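Local coordinates for EDTA monooxygenase (EDTA-degrading bacterium BNC1, PDB 5DQP) that oxidises EDTA as a monooxygenase of the bacterial luciferase-like family, probably using reduced FMN supplied by a partner flavin reductase, at the interface of chains A and B. Sequence-based numbering; all coordinates share one arbitrary frame. Chains: chain A/B, EDTA monooxygenase.

Contact 1: the interface of chains A and B. Residues chain A 33, 35, 73, 77-78, 81; chain B 111, 114-115.
B:Leu115 points its isobutyl group into an apolar pocket of chain A, lined by A:Phe73 on one flank and by A:Leu35, A:Val77 and A:Leu78 on the others. The protein is a luciferase-like monooxygenase, and this patch packs the C-terminal end of helix 102-115 of chain B against helices 35-47 and 75-85 of chain A. The tight part is centred on B:Leu115, which loses 102 Å² of surface to the partner. Its CD2 methyl lies over one face of the A:Phe73 ring, 3.7 Å from the centroid and displaced towards the rim, a CH-pi contact whose shortest carbon pair is CD2 to A:Phe73 CZ at 3.5 Å. The other methyl, CD1, is turned towards helix 75-85, where it meets A:Leu78 CD1 at 3.7 Å and A:Val77 CG1 at 3.8 Å. In B:Leu115 CD1 is anti to CA (chi2 175°), which sends it on towards that helix while CD2 turns to the ring, and A:Leu78 crosses the side chain at about a right angle. B:Ser111, one turn earlier, brings its hydroxyl OG to the edge of the A:Phe73 ring, in the ring plane, while its CB touches A:Val77 CG1. B:Leu114 CD2 comes to the CE1 corner of the same ring, 3.9 Å from A:Phe73 CE1, from the side opposite B:Leu115. The ring is thus met on a face, at an edge and at that corner, which should restrict its tilt.

Packing is looser and wetter towards A:Phe33 and the start of helix 35-47. Here two waters lie between the backbones: water 1 joins A:Leu35 N, in a nearly straight bond (175° at H), to the carbonyl of B:Leu115, and water 2 joins the carbonyls of A:Phe33 and B:Leu114. The waters are 2.8 Å apart, oxygen to oxygen. By contrast, direct contact between A:Phe33 and B:Leu114 is slight, the carbonyl O standing 4.2 Å from CG.

Contact 2: the interface of chains A and B. Residues chain A 57-59, 73-75; chain B 107, 199.
B:Arg107 reaches out of helix 102-115 into chain A and meets the carboxylate of A:Asp57 end-on, one terminal nitrogen to each oxygen. NH2 donates to OD1 of A:Asp57 at 2.8 Å and NH1 to OD2 at 2.5 Å, both fairly straight. OD2 is met through its syn lone pair, OD1 on its syn side by a donor slightly tilted from the carboxylate plane. Guanidinium and carboxylate planes differ by only 10°, which makes this a nearly flat, bidentate salt bridge. The arginine starts with CG anti to its backbone N (chi1 176°) and bends at chi3, which carries its head between two chain A segments. A:Pro59 places CA over the centre of one guanidinium face, and CA of A:Asp74 lies above the opposite face towards the rim, each 3.9 Å from the plane. This sandwich should limit the guanidinium's tilt while the paired bonds fix its rotation. A:Asp74 adds a longer ionic contact, OD2 to NH1 of B:Arg107 at 3.8 Å, its carboxylate turned 66° from the guanidinium; this second carboxylate probably adds long-range electrostatic attraction. With 80 Å² of B:Arg107 and 23 Å² of A:Asp74 buried across the contact, these residues account for most of the hidden surface. A leucine in place of B:Arg107 would probably leave the A:Asp57 carboxylate without its paired N-H donors, deprive A:Asp74 of its nearby positive charge and open a gap between A:Pro59 and A:Asp74. Because A:Asp57 is a predicted FMN-binding residue, the bridge joins the two chains of this assembly beside the likely flavin site and, if this dimer is the biological one, may hold that carboxylate in position.

Contact 1: the interface of chains A and B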
# COMPACT_ATOMS: atom_id res chain seq x y z
N PHE A 33 5.01 8.10 13.04
CA PHE A 33 3.67 7.94 12.51
C PHE A 33 3.25 9.10 11.61
O PHE A 33 2.07 9.23 11.28
CB PHE A 33 2.69 7.77 13.66
CG PHE A 33 3.04 6.62 14.59
CD1 PHE A 33 3.01 5.31 14.13
CD2 PHE A 33 3.43 6.87 15.90
CE1 PHE A 33 3.34 4.26 14.96
CE2 PHE A 33 3.77 5.83 16.75
CZ PHE A 33 3.72 4.52 16.27
N LEU A 35 3.71 11.10 8.00
CA LEU A 35 4.20 10.98 6.63
C LEU A 35 5.38 11.91 6.38
O LEU A 35 6.35 11.54 5.70
CB LEU A 35 3.07 11.26 5.64
CG LEU A 35 3.45 11.29 4.16
CD1 LEU A 35 4.06 9.92 3.71
CD2 LEU A 35 2.21 11.71 3.32
N PHE A 73 4.13 1.12 9.64
CA PHE A 73 3.16 1.19 8.55
C PHE A 73 3.37 0.06 7.55
O PHE A 73 4.50 -0.41 7.35
CB PHE A 73 3.27 2.47 7.73
CG PHE A 73 2.93 3.70 8.46
CD1 PHE A 73 1.60 3.99 8.77
CD2 PHE A 73 3.92 4.60 8.81
CE1 PHE A 73 1.28 5.16 9.44
CE2 PHE A 73 3.61 5.76 9.47
CZ PHE A 73 2.27 6.04 9.79
N VAL A 77 1.74 0.78 1.20
CA VAL A 77 1.00 2.04 1.43
C VAL A 77 1.97 3.21 1.62
O VAL A 77 1.84 4.26 0.97
CB VAL A 77 0.07 1.87 2.64
CG1 VAL A 77 -0.45 3.20 3.18
CG2 VAL A 77 -1.07 0.91 2.30
N LEU A 78 2.95 3.05 2.52
CA LEU A 78 3.94 4.10 2.73
C LEU A 78 4.67 4.45 1.43
O LEU A 78 4.82 5.63 1.09
CB LEU A 78 4.93 3.69 3.84
CG LEU A 78 5.91 4.71 4.42
CD1 LEU A 78 5.22 6.04 4.70
CD2 LEU A 78 6.61 4.15 5.69
N ALA A 81 2.52 6.65 -0.77
CA ALA A 81 2.36 8.04 -0.33
C ALA A 81 3.65 8.82 -0.54
O ALA A 81 3.62 9.95 -1.06
CB ALA A 81 1.95 8.09 1.14
N SER B 111 -3.00 2.17 8.04
CA SER B 111 -1.81 2.86 7.57
C SER B 111 -2.18 4.03 6.67
O SER B 111 -1.76 5.16 6.91
CB SER B 111 -0.88 1.90 6.83
OG SER B 111 -0.22 1.01 7.72
N LEU B 114 -3.88 6.76 8.77
CA LEU B 114 -3.01 7.53 9.65
C LEU B 114 -1.99 8.35 8.85
O LEU B 114 -1.71 9.50 9.19
CB LEU B 114 -2.32 6.56 10.62
CG LEU B 114 -1.48 7.05 11.79
CD1 LEU B 114 -2.28 7.97 12.70
CD2 LEU B 114 -0.96 5.82 12.55
N LEU B 115 -1.43 7.78 7.78
CA LEU B 115 -0.51 8.55 6.93
C LEU B 115 -1.15 9.80 6.34
O LEU B 115 -0.46 10.81 6.14
CB LEU B 115 0.03 7.67 5.79
CG LEU B 115 1.19 6.75 6.15
CD1 LEU B 115 1.55 5.84 4.94
CD2 LEU B 115 2.39 7.61 6.64
O HOH W 1 0.90 11.80 8.52
O HOH W 2 -0.22 11.17 11.05

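Contact 2: the interface of chains A and B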
# COMPACT_ATOMS: atom_id res chain seq x y z
N ASP A 57 9.89 -4.97 6.41
CA ASP A 57 8.58 -5.14 7.00
C ASP A 57 8.41 -6.53 7.60
O ASP A 57 8.93 -7.52 7.07
CB ASP A 57 7.46 -4.90 5.99
CG ASP A 57 6.08 -4.98 6.63
OD1 ASP A 57 5.89 -4.30 7.66
OD2 ASP A 57 5.20 -5.74 6.12
N GLN A 58 7.67 -6.59 8.70
CA GLN A 58 7.09 -7.82 9.22
C GLN A 58 5.71 -7.41 9.72
O GLN A 58 5.59 -6.38 10.40
CB GLN A 58 7.90 -8.45 10.35
CG GLN A 58 9.12 -9.20 9.86
CD GLN A 58 9.88 -9.81 10.99
OE1 GLN A 58 9.43 -9.79 12.14
NE2 GLN A 58 11.05 -10.36 10.69
N PRO A 59 4.67 -8.16 9.40
CA PRO A 59 3.33 -7.86 9.96
C PRO A 59 3.17 -8.43 11.37
O PRO A 59 2.49 -9.43 11.61
CB PRO A 59 2.38 -8.51 8.95
CG PRO A 59 3.28 -9.16 7.86
CD PRO A 59 4.65 -9.25 8.41
N PHE A 73 4.13 1.12 9.64
CA PHE A 73 3.16 1.19 8.55
C PHE A 73 3.37 0.06 7.55
O PHE A 73 4.50 -0.41 7.35
CB PHE A 73 3.27 2.47 7.73
CG PHE A 73 2.93 3.70 8.46
CD1 PHE A 73 1.60 3.99 8.77
CD2 PHE A 73 3.92 4.60 8.81
CE1 PHE A 73 1.28 5.16 9.44
CE2 PHE A 73 3.61 5.76 9.47
CZ PHE A 73 2.27 6.04 9.79
N ASP A 74 2.29 -0.33 6.89
CA ASP A 74 2.41 -1.19 5.72
C ASP A 74 3.33 -0.54 4.70
O ASP A 74 3.15 0.65 4.39
CB ASP A 74 1.05 -1.47 5.07
CG ASP A 74 1.18 -2.44 3.90
OD1 ASP A 74 1.50 -1.97 2.78
OD2 ASP A 74 0.99 -3.66 4.09
N PRO A 75 4.29 -1.26 4.15
CA PRO A 75 5.31 -0.61 3.31
C PRO A 75 4.81 -0.26 1.92
O PRO A 75 5.27 0.73 1.35
CB PRO A 75 6.43 -1.66 3.26
CG PRO A 75 5.77 -2.95 3.57
CD PRO A 75 4.69 -2.62 4.56
N ARG B 107 -4.29 -3.50 8.52
CA ARG B 107 -3.05 -2.73 8.60
C ARG B 107 -2.94 -1.72 7.47
O ARG B 107 -2.51 -0.57 7.68
CB ARG B 107 -1.87 -3.69 8.57
CG ARG B 107 -0.58 -2.95 8.53
CD ARG B 107 0.50 -3.77 9.16
NE ARG B 107 1.15 -4.60 8.19
CZ ARG B 107 2.45 -4.54 7.91
NH1 ARG B 107 2.92 -5.33 6.95
NH2 ARG B 107 3.28 -3.72 8.57
N ASN B 199 0.07 -3.69 14.10
CA ASN B 199 1.26 -2.88 14.24
C ASN B 199 1.06 -1.48 13.69
O ASN B 199 2.02 -0.83 13.26
CB ASN B 199 2.49 -3.58 13.64
CG ASN B 199 2.31 -4.01 12.22
OD1 ASN B 199 1.25 -3.82 11.62
ND2 ASN B 199 3.37 -4.61 11.65

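Contact 1 and contact 2 are neighbouring patches of one two-fold symmetric interface, the centres of their C-alpha atoms about 10 Å apart. Helix 102-115 of chain B serves both, with its C-terminal end in contact 1 and an earlier turn in contact 2. On chain A the two share A:Phe73, which leads through A:Asp74 of contact 2 into helix 75-85, and that helix packs chiefly in contact 1. Apolar packing and ion pairing thus act along one helix, and the symmetry repeats both with the chains exchanged, consistent with a dimer that links subunit packing to the predicted FMN region.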